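Local coordinates for protein exported gluconolactonase (Xanthomonas campestris pv. campestris, PDB 3DR2) that catalyses the hydrolysis of glucono-1,5-lactone to gluconate, as a calcium-binding six-bladed beta-propeller enzyme of the SMP-30 family, at residues L38-Q43 / P297-L302; H4-P9 / T77-L82; A16-P21 / P274-A279. All blocks are in the same frame, centred on the assembly; numbering follows the deposited sequence.

Contact 1 of 3, residues L38-Q43 / P297-L302; sequences LTLYDQ and PCLWML
L40 lays its CD1 methyl across two side chains of the facing strand, meeting M301 CB at 3.5 Å, tighter than an ordinary van der Waals contact, and also reaching the CD1 methyl of L299. With CG anti to the carbonyl carbon (chi1 -58°), the leucine starts out beside its own backbone N and crosses both partners obliquely. L40 and Y41 both sit opposite L299, a classic beta bulge in the antiparallel pairing, and Y41 CB packs on L299 CB. The carbonyl of L299 serves both residues, but unequally. L40 N meets L299 O at 2.8 Å, almost in line with the C=O bond (167° at the oxygen), whereas the bond from Y41 N is weak. Beyond the bulge L299 N returns a bond to Y41 O, and at the other end L38 and M301 exchange a pair through N and O. This is the velcro closure of the propeller: a strand from near the N-terminus, 38-41, joins the C-terminal strand 298-303 in one blade. On the opposite face T39 and W300 form a non-hydrogen-bonded pair and point the same way. T39 OG1 lies in the indole plane at the ring edge, 3.6 Å from W300 CD1. A water accepts from W300 NE1 at 2.9 Å and lies 3.0 Å from T39 OG1, bridging the threonine hydroxyl and the indole N-H. Past the bulge, Q43 NE2 donates to D42 OD1 from above the carboxylate plane (2.9 Å), while P156 of the second subunit packs on Y41 and Q43.

Contact 2 of 3, residues H4-P9 / T77-L82; sequences HCRVRP and TVDVLL
V7 and V78 supply the tightest apolar contact, V7 CG2 coming to 3.5 Å from V78 CG1. The other branch of V7, CG1, reaches CG2 of V80, the two side chains crossing at about a right angle. R8 adds its aliphatic part: CG is anti to the backbone N (chi1 -175°) and the chain runs extended to NE, with CB 3.7 Å from V78 CB and CD resting near V78 CG2. Its guanidinium then bonds the carbonyls of G76, G11 and P12.

Backbone bonds join the antiparallel segments. V80 N donates to C5 O at 2.9 Å; V78 N donates to R8 O. V78 O takes V7 N at 2.9 Å and, weakly, R8 N at 3.3 Å, because V7 and R8 both face V78 in a classic beta bulge. H4 contributes a CA-H...O contact to V80 O, 3.2 Å and nearly straight at 174°. Strand 6-8 is thereby added as a fifth, outermost strand to the propeller blade whose opposite edge strand, 47-53, carries the calcium ligand E48.

Polar side chains meet through water. R6 and D79 lie across from each other with their charged groups apart; one water accepts from R6 NE at 3.2 Å and donates to D79 OD1 at 2.7 Å. A second water donates to H4 O and, weakly, to the same D79 oxygen, whose companion OD2 forms a salt bridge with R73. A third donates to V80 O and is also hydrogen-bonded to H4 ND1, lying at the imidazole edge and in its plane.

A covalent bond lies just outside: C5 SG forms a disulfide with C160 of the second subunit.

Contact 3 of 3, residues A16-P21 / P274-A279; sequences ADCDPP and PTPGTA
Two irregular connections between neighbouring propeller blades meet here: 274-279 leads from strand 269-274 of one blade to strand 281-284 of the next, and 16-21 passes between strands 14-15 and 22-23, which edge the same two sheets. C18 fills the middle. Its SG sits between the backbone N and the carbonyl carbon (chi1 60°), a crowded position that brings the sulfur to 3.6 Å from P276 CD, with C18 CB also close to that ring carbon. A16 CB approaches the same CD, and the carbonyl oxygen of D17 lies 3.6 Å from P276 CB. The P276 ring is thus touched by three successive residues, which form an inverse gamma turn centred on D17, closed by a weak bond from C18 N to A16 O.

P274 carries the other half. Its CB is 3.3 Å from D19 O, and its CD lies 3.5 Å from P20 O and 3.7 Å from P21 CA, so the pyrrolidine ring meets mainly backbone atoms of 19-21. P274 and P276 have no N-H to offer, and no clear direct hydrogen bond crosses between the segments. Instead a water donates to two carbonyls at once, reaching D19 O at 2.6 Å and P274 O at 2.6 Å, so one water bridges the two loops. L37 touches A16, C18 and P276, while W300 touches T275 and P276. Proline rings, one cysteine and a shared water therefore join the loops at the protein surface, where the chain passes from blade to blade of the beta-propeller.

Contacts 1 and 2 are partly buried strand pairings, each with a classic bulge, whereas contact 3 is a loop-to-loop meeting at the surface, without a clear direct hydrogen bond. All three bring an N-terminal segment to the propeller, each at a different sheet or junction. Contact 1 lies in between: Y41 packs on V7, R8 and V78 of contact 2, and W300 packs on P276 of contact 3, while T39 meets A16. Contacts 2 and 3 do not touch, their nearest atoms being about 11 Å apart. Both strand pairings reach the second subunit, contact 2 through a disulfide and the packing of V7, contact 1 through packing of Y41 and Q43; contact 3 has no neighbour there.

Contact 1 of 3, residues L38-Q43 / P297-L302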
loop_
_atom_site.group_PDB
_atom_site.type_symbol
_atom_site.label_atom_id
_atom_site.label_comp_id
_atom_site.label_asym_id
_atom_site.label_seq_id
_atom_site.Cartn_x
_atom_site.Cartn_y
_atom_site.Cartn_z
ATOM N N LEU A 38 20.715 -11.313 -3.757
ATOM C CA LEU A 38 19.738 -12.147 -3.064
ATOM C C LEU A 38 18.483 -11.349 -2.741
ATOM O O LEU A 38 18.519 -10.117 -2.651
ATOM C CB LEU A 38 20.304 -12.672 -1.741
ATOM C CG LEU A 38 21.506 -13.618 -1.733
ATOM C CD1 LEU A 38 21.181 -14.860 -2.536
ATOM C CD2 LEU A 38 22.710 -12.922 -2.299
ATOM N N THR A 39 17.376 -12.062 -2.562
ATOM C CA THR A 39 16.109 -11.438 -2.204
ATOM C C THR A 39 15.845 -11.758 -0.739
ATOM O O THR A 39 15.770 -12.928 -0.362
ATOM C CB THR A 39 14.953 -11.995 -3.055
ATOM O OG1 THR A 39 15.209 -11.721 -4.436
ATOM C CG2 THR A 39 13.627 -11.358 -2.643
ATOM N N LEU A 40 15.707 -10.720 0.085
ATOM C CA LEU A 40 15.459 -10.903 1.513
ATOM C C LEU A 40 13.987 -10.758 1.873
ATOM O O LEU A 40 13.537 -11.285 2.886
ATOM C CB LEU A 40 16.275 -9.895 2.329
ATOM C CG LEU A 40 17.793 -9.916 2.135
ATOM C CD1 LEU A 40 18.449 -8.863 3.016
ATOM C CD2 LEU A 40 18.327 -11.295 2.478
ATOM N N TYR A 41 13.245 -10.035 1.044
ATOM C CA TYR A 41 11.823 -9.815 1.279
ATOM C C TYR A 41 11.206 -9.412 -0.048
ATOM O O TYR A 41 11.836 -8.715 -0.833
ATOM C CB TYR A 41 11.629 -8.687 2.300
ATOM C CG TYR A 41 10.223 -8.550 2.851
ATOM C CD1 TYR A 41 9.735 -9.445 3.801
ATOM C CD2 TYR A 41 9.393 -7.500 2.447
ATOM C CE1 TYR A 41 8.458 -9.300 4.345
ATOM C CE2 TYR A 41 8.118 -7.342 2.979
ATOM C CZ TYR A 41 7.656 -8.249 3.934
ATOM O OH TYR A 41 6.408 -8.090 4.498
ATOM N N ASP A 42 9.986 -9.853 -0.314
ATOM C CA ASP A 42 9.344 -9.482 -1.570
ATOM C C ASP A 42 7.854 -9.265 -1.398
ATOM O O ASP A 42 7.097 -9.367 -2.355
ATOM C CB ASP A 42 9.605 -10.557 -2.639
ATOM C CG ASP A 42 8.932 -11.892 -2.333
ATOM O OD1 ASP A 42 8.291 -12.048 -1.275
ATOM O OD2 ASP A 42 9.055 -12.805 -3.173
ATOM N N GLN A 43 7.440 -8.934 -0.178
ATOM C CA GLN A 43 6.022 -8.745 0.102
ATOM C C GLN A 43 5.574 -7.324 0.442
ATOM O O GLN A 43 4.464 -7.122 0.921
ATOM C CB GLN A 43 5.589 -9.700 1.220
ATOM C CG GLN A 43 5.712 -11.175 0.848
ATOM C CD GLN A 43 4.818 -11.551 -0.313
ATOM O OE1 GLN A 43 3.607 -11.316 -0.276
ATOM N NE2 GLN A 43 5.403 -12.146 -1.349
ATOM N N PRO A 297 8.344 -4.054 -4.136
ATOM C CA PRO A 297 8.013 -5.009 -3.075
ATOM C C PRO A 297 9.228 -5.622 -2.381
ATOM O O PRO A 297 9.080 -6.316 -1.373
ATOM C CB PRO A 297 7.213 -6.084 -3.817
ATOM C CG PRO A 297 6.685 -5.376 -5.029
ATOM C CD PRO A 297 7.859 -4.529 -5.442
ATOM N N CYS A 298 10.421 -5.332 -2.887
ATOM C CA CYS A 298 11.624 -5.974 -2.371
ATOM C C CYS A 298 12.713 -5.276 -1.581
ATOM O O CYS A 298 12.912 -4.065 -1.651
ATOM C CB CYS A 298 12.347 -6.662 -3.529
ATOM S SG CYS A 298 11.308 -7.624 -4.629
ATOM N N LEU A 299 13.450 -6.118 -0.861
ATOM C CA LEU A 299 14.633 -5.727 -0.109
ATOM C C LEU A 299 15.631 -6.770 -0.627
ATOM O O LEU A 299 15.458 -7.970 -0.395
ATOM C CB LEU A 299 14.439 -5.903 1.398
ATOM C CG LEU A 299 15.357 -5.125 2.355
ATOM C CD1 LEU A 299 15.861 -6.070 3.425
ATOM C CD2 LEU A 299 16.525 -4.470 1.632
ATOM N N TRP A 300 16.637 -6.322 -1.368
ATOM C CA TRP A 300 17.643 -7.237 -1.905
ATOM C C TRP A 300 18.950 -7.044 -1.147
ATOM O O TRP A 300 19.135 -6.047 -0.450
ATOM C CB TRP A 300 17.886 -6.955 -3.386
ATOM C CG TRP A 300 16.671 -7.069 -4.262
ATOM C CD1 TRP A 300 15.965 -8.204 -4.555
ATOM C CD2 TRP A 300 16.050 -6.009 -5.001
ATOM N NE1 TRP A 300 14.948 -7.917 -5.438
ATOM C CE2 TRP A 300 14.977 -6.577 -5.726
ATOM C CE3 TRP A 300 16.299 -4.634 -5.124
ATOM C CZ2 TRP A 300 14.154 -5.817 -6.565
ATOM C CZ3 TRP A 300 15.480 -3.878 -5.959
ATOM C CH2 TRP A 300 14.420 -4.475 -6.668
ATOM N N MET A 301 19.866 -7.997 -1.282
ATOM C CA MET A 301 21.153 -7.874 -0.610
ATOM C C MET A 301 22.265 -8.516 -1.424
ATOM O O MET A 301 22.077 -9.570 -2.027
ATOM C CB MET A 301 21.106 -8.507 0.788
ATOM C CG MET A 301 22.377 -8.283 1.618
ATOM S SD MET A 301 23.623 -9.630 1.507
ATOM C CE MET A 301 22.822 -10.851 2.545
ATOM N N LEU A 302 23.419 -7.856 -1.444
ATOM C CA LEU A 302 24.584 -8.346 -2.170
ATOM C C LEU A 302 25.706 -8.567 -1.161
ATOM O O LEU A 302 26.298 -7.613 -0.651
ATOM C CB LEU A 302 25.028 -7.322 -3.221
ATOM C CG LEU A 302 26.097 -7.804 -4.207
ATOM C CD1 LEU A 302 25.526 -8.923 -5.058
ATOM C CD2 LEU A 302 26.553 -6.650 -5.092
HETATM O O HOH W 1 13.383 -10.235 -6.262
#

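Contact 2 of 3, residues H4-P9 / T77-L82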
loop_
_atom_site.group_PDB
_atom_site.type_symbol
_atom_site.label_atom_id
_atom_site.label_comp_id
_atom_site.label_asym_id
_atom_site.label_seq_id
_atom_site.Cartn_x
_atom_site.Cartn_y
_atom_site.Cartn_z
ATOM N N HIS A 4 3.705 -5.024 15.588
ATOM C CA HIS A 4 4.999 -5.730 15.820
ATOM C C HIS A 4 4.950 -7.165 15.313
ATOM O O HIS A 4 5.725 -8.008 15.767
ATOM C CB HIS A 4 5.330 -5.763 17.317
ATOM C CG HIS A 4 5.681 -4.427 17.897
ATOM N ND1 HIS A 4 6.881 -3.796 17.649
ATOM C CD2 HIS A 4 4.992 -3.609 18.729
ATOM C CE1 HIS A 4 6.918 -2.648 18.304
ATOM N NE2 HIS A 4 5.784 -2.510 18.968
ATOM N N CYS A 5 4.050 -7.467 14.383
ATOM C CA CYS A 5 3.982 -8.839 13.911
ATOM C C CYS A 5 5.122 -9.232 12.984
ATOM O O CYS A 5 5.814 -8.385 12.416
ATOM C CB CYS A 5 2.634 -9.136 13.241
ATOM S SG CYS A 5 2.354 -8.494 11.558
ATOM N N ARG A 6 5.337 -10.535 12.869
ATOM C CA ARG A 6 6.385 -11.072 12.015
ATOM C C ARG A 6 5.796 -11.265 10.623
ATOM O O ARG A 6 4.823 -12.003 10.459
ATOM C CB ARG A 6 6.870 -12.415 12.561
ATOM C CG ARG A 6 7.968 -13.049 11.731
ATOM C CD ARG A 6 8.015 -14.545 11.951
ATOM N NE ARG A 6 8.199 -14.875 13.360
ATOM C CZ ARG A 6 8.189 -16.113 13.844
ATOM N NH1 ARG A 6 8.369 -16.317 15.142
ATOM N NH2 ARG A 6 7.996 -17.144 13.030
ATOM N N VAL A 7 6.375 -10.600 9.624
ATOM C CA VAL A 7 5.877 -10.708 8.258
ATOM C C VAL A 7 6.655 -11.686 7.372
ATOM O O VAL A 7 6.259 -11.949 6.242
ATOM C CB VAL A 7 5.802 -9.318 7.574
ATOM C CG1 VAL A 7 4.675 -8.499 8.200
ATOM C CG2 VAL A 7 7.124 -8.588 7.718
ATOM N N ARG A 8 7.771 -12.205 7.882
ATOM C CA ARG A 8 8.556 -13.211 7.163
ATOM C C ARG A 8 9.240 -14.087 8.203
ATOM O O ARG A 8 9.936 -13.590 9.081
ATOM C CB ARG A 8 9.632 -12.595 6.258
ATOM C CG ARG A 8 10.368 -13.653 5.410
ATOM C CD ARG A 8 11.656 -13.116 4.790
ATOM N NE ARG A 8 12.270 -14.027 3.818
ATOM C CZ ARG A 8 13.077 -15.040 4.122
ATOM N NH1 ARG A 8 13.387 -15.305 5.384
ATOM N NH2 ARG A 8 13.597 -15.781 3.152
ATOM N N PRO A 9 9.027 -15.406 8.135
ATOM C CA PRO A 9 9.673 -16.285 9.113
ATOM C C PRO A 9 11.165 -16.384 8.840
ATOM O O PRO A 9 11.624 -16.052 7.749
ATOM C CB PRO A 9 8.956 -17.619 8.909
ATOM C CG PRO A 9 8.603 -17.589 7.457
ATOM C CD PRO A 9 8.110 -16.162 7.266
ATOM N N THR A 77 14.446 -13.361 9.420
ATOM C CA THR A 77 13.163 -12.896 9.926
ATOM C C THR A 77 12.961 -11.422 9.610
ATOM O O THR A 77 13.922 -10.653 9.592
ATOM C CB THR A 77 13.078 -13.048 11.452
ATOM O OG1 THR A 77 13.224 -14.426 11.806
ATOM C CG2 THR A 77 11.739 -12.532 11.967
ATOM N N VAL A 78 11.715 -11.048 9.330
ATOM C CA VAL A 78 11.377 -9.654 9.079
ATOM C C VAL A 78 10.212 -9.351 10.012
ATOM O O VAL A 78 9.180 -10.033 9.979
ATOM C CB VAL A 78 10.953 -9.392 7.611
ATOM C CG1 VAL A 78 10.595 -7.914 7.436
ATOM C CG2 VAL A 78 12.086 -9.759 6.660
ATOM N N ASP A 79 10.396 -8.345 10.860
ATOM C CA ASP A 79 9.381 -7.932 11.821
ATOM C C ASP A 79 8.916 -6.514 11.524
ATOM O O ASP A 79 9.635 -5.735 10.908
ATOM C CB ASP A 79 9.951 -7.956 13.243
ATOM C CG ASP A 79 10.352 -9.339 13.689
ATOM O OD1 ASP A 79 9.509 -10.249 13.569
ATOM O OD2 ASP A 79 11.498 -9.514 14.162
ATOM N N VAL A 80 7.706 -6.188 11.962
ATOM C CA VAL A 80 7.193 -4.838 11.783
ATOM C C VAL A 80 7.689 -4.047 12.996
ATOM O O VAL A 80 7.320 -4.353 14.136
ATOM C CB VAL A 80 5.648 -4.815 11.757
ATOM C CG1 VAL A 80 5.150 -3.373 11.654
ATOM C CG2 VAL A 80 5.134 -5.635 10.577
ATOM N N LEU A 81 8.535 -3.047 12.754
ATOM C CA LEU A 81 9.083 -2.214 13.824
ATOM C C LEU A 81 8.142 -1.060 14.159
ATOM O O LEU A 81 7.971 -0.713 15.326
ATOM C CB LEU A 81 10.460 -1.667 13.423
ATOM C CG LEU A 81 11.556 -2.707 13.163
ATOM C CD1 LEU A 81 12.832 -2.012 12.679
ATOM C CD2 LEU A 81 11.829 -3.491 14.441
ATOM N N LEU A 82 7.549 -0.466 13.127
ATOM C CA LEU A 82 6.595 0.632 13.291
ATOM C C LEU A 82 5.433 0.328 12.354
ATOM O O LEU A 82 5.643 0.094 11.169
ATOM C CB LEU A 82 7.235 1.973 12.917
ATOM C CG LEU A 82 8.349 2.467 13.840
ATOM C CD1 LEU A 82 8.950 3.745 13.287
ATOM C CD2 LEU A 82 7.789 2.706 15.226
HETATM O O HOH W 2 9.180 -5.337 16.416
HETATM O O HOH W 3 7.870 -9.413 15.727
HETATM O O HOH W 4 9.686 -12.558 15.049
#

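Contact 3 of 3, residues A16-P21 / P274-A279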
loop_
_atom_site.group_PDB
_atom_site.type_symbol
_atom_site.label_atom_id
_atom_site.label_comp_id
_atom_site.label_asym_id
_atom_site.label_seq_id
_atom_site.Cartn_x
_atom_site.Cartn_y
_atom_site.Cartn_z
ATOM N N ALA A 16 18.179 -13.654 -6.431
ATOM C CA ALA A 16 17.299 -12.794 -7.212
ATOM C C ALA A 16 17.361 -13.172 -8.685
ATOM O O ALA A 16 18.396 -13.613 -9.175
ATOM C CB ALA A 16 17.699 -11.336 -7.030
ATOM N N ASP A 17 16.249 -13.001 -9.387
ATOM C CA ASP A 17 16.202 -13.328 -10.803
ATOM C C ASP A 17 16.592 -12.107 -11.632
ATOM O O ASP A 17 15.739 -11.333 -12.068
ATOM C CB ASP A 17 14.804 -13.811 -11.193
ATOM C CG ASP A 17 14.763 -14.411 -12.585
ATOM O OD1 ASP A 17 13.709 -14.961 -12.968
ATOM O OD2 ASP A 17 15.784 -14.332 -13.299
ATOM N N CYS A 18 17.894 -11.942 -11.835
ATOM C CA CYS A 18 18.415 -10.824 -12.605
ATOM C C CYS A 18 19.822 -11.146 -13.093
ATOM O O CYS A 18 20.432 -12.128 -12.661
ATOM C CB CYS A 18 18.427 -9.552 -11.746
ATOM S SG CYS A 18 19.434 -9.653 -10.240
ATOM N N ASP A 19 20.336 -10.324 -14.000
ATOM C CA ASP A 19 21.672 -10.546 -14.531
ATOM C C ASP A 19 22.731 -10.206 -13.492
ATOM O O ASP A 19 22.512 -9.359 -12.616
ATOM C CB ASP A 19 21.898 -9.696 -15.787
ATOM C CG ASP A 19 20.985 -10.092 -16.934
ATOM O OD1 ASP A 19 20.890 -11.304 -17.226
ATOM O OD2 ASP A 19 20.369 -9.196 -17.550
ATOM N N PRO A 20 23.890 -10.879 -13.559
ATOM C CA PRO A 20 24.972 -10.615 -12.606
ATOM C C PRO A 20 25.581 -9.244 -12.895
ATOM O O PRO A 20 25.337 -8.660 -13.953
ATOM C CB PRO A 20 25.946 -11.761 -12.866
ATOM C CG PRO A 20 25.766 -12.014 -14.339
ATOM C CD PRO A 20 24.260 -11.961 -14.490
ATOM N N PRO A 21 26.374 -8.711 -11.956
ATOM C CA PRO A 21 27.011 -7.400 -12.123
ATOM C C PRO A 21 27.852 -7.224 -13.386
ATOM O O PRO A 21 28.558 -8.140 -13.816
ATOM C CB PRO A 21 27.845 -7.265 -10.853
ATOM C CG PRO A 21 27.020 -7.990 -9.850
ATOM C CD PRO A 21 26.617 -9.234 -10.601
ATOM N N PRO A 274 22.859 -5.057 -11.629
ATOM C CA PRO A 274 21.456 -5.215 -12.013
ATOM C C PRO A 274 20.569 -5.694 -10.874
ATOM O O PRO A 274 21.002 -6.461 -10.014
ATOM C CB PRO A 274 21.520 -6.241 -13.144
ATOM C CG PRO A 274 22.866 -6.000 -13.743
ATOM C CD PRO A 274 23.734 -5.836 -12.522
ATOM N N THR A 275 19.327 -5.223 -10.877
ATOM C CA THR A 275 18.338 -5.623 -9.886
ATOM C C THR A 275 17.077 -5.960 -10.684
ATOM O O THR A 275 16.803 -5.334 -11.707
ATOM C CB THR A 275 18.046 -4.497 -8.887
ATOM O OG1 THR A 275 17.066 -4.946 -7.949
ATOM C CG2 THR A 275 17.529 -3.276 -9.597
ATOM N N PRO A 276 16.294 -6.951 -10.227
ATOM C CA PRO A 276 15.068 -7.359 -10.928
ATOM C C PRO A 276 13.994 -6.307 -11.212
ATOM O O PRO A 276 13.180 -6.485 -12.115
ATOM C CB PRO A 276 14.552 -8.536 -10.088
ATOM C CG PRO A 276 15.196 -8.357 -8.752
ATOM C CD PRO A 276 16.558 -7.812 -9.063
ATOM N N GLY A 277 13.997 -5.219 -10.453
ATOM C CA GLY A 277 13.031 -4.155 -10.665
ATOM C C GLY A 277 13.708 -2.831 -10.364
ATOM O O GLY A 277 14.877 -2.811 -10.003
ATOM N N THR A 278 12.994 -1.723 -10.516
ATOM C CA THR A 278 13.588 -0.424 -10.229
ATOM C C THR A 278 14.102 -0.427 -8.793
ATOM O O THR A 278 13.478 -1.017 -7.914
ATOM C CB THR A 278 12.550 0.706 -10.386
ATOM O OG1 THR A 278 12.119 0.768 -11.751
ATOM C CG2 THR A 278 13.150 2.050 -9.981
ATOM N N ALA A 279 15.248 0.202 -8.564
ATOM C CA ALA A 279 15.809 0.283 -7.222
ATOM C C ALA A 279 15.567 1.693 -6.699
ATOM O O ALA A 279 15.790 2.670 -7.411
ATOM C CB ALA A 279 17.302 -0.022 -7.244
HETATM O O HOH W 5 22.944 -8.200 -10.340
#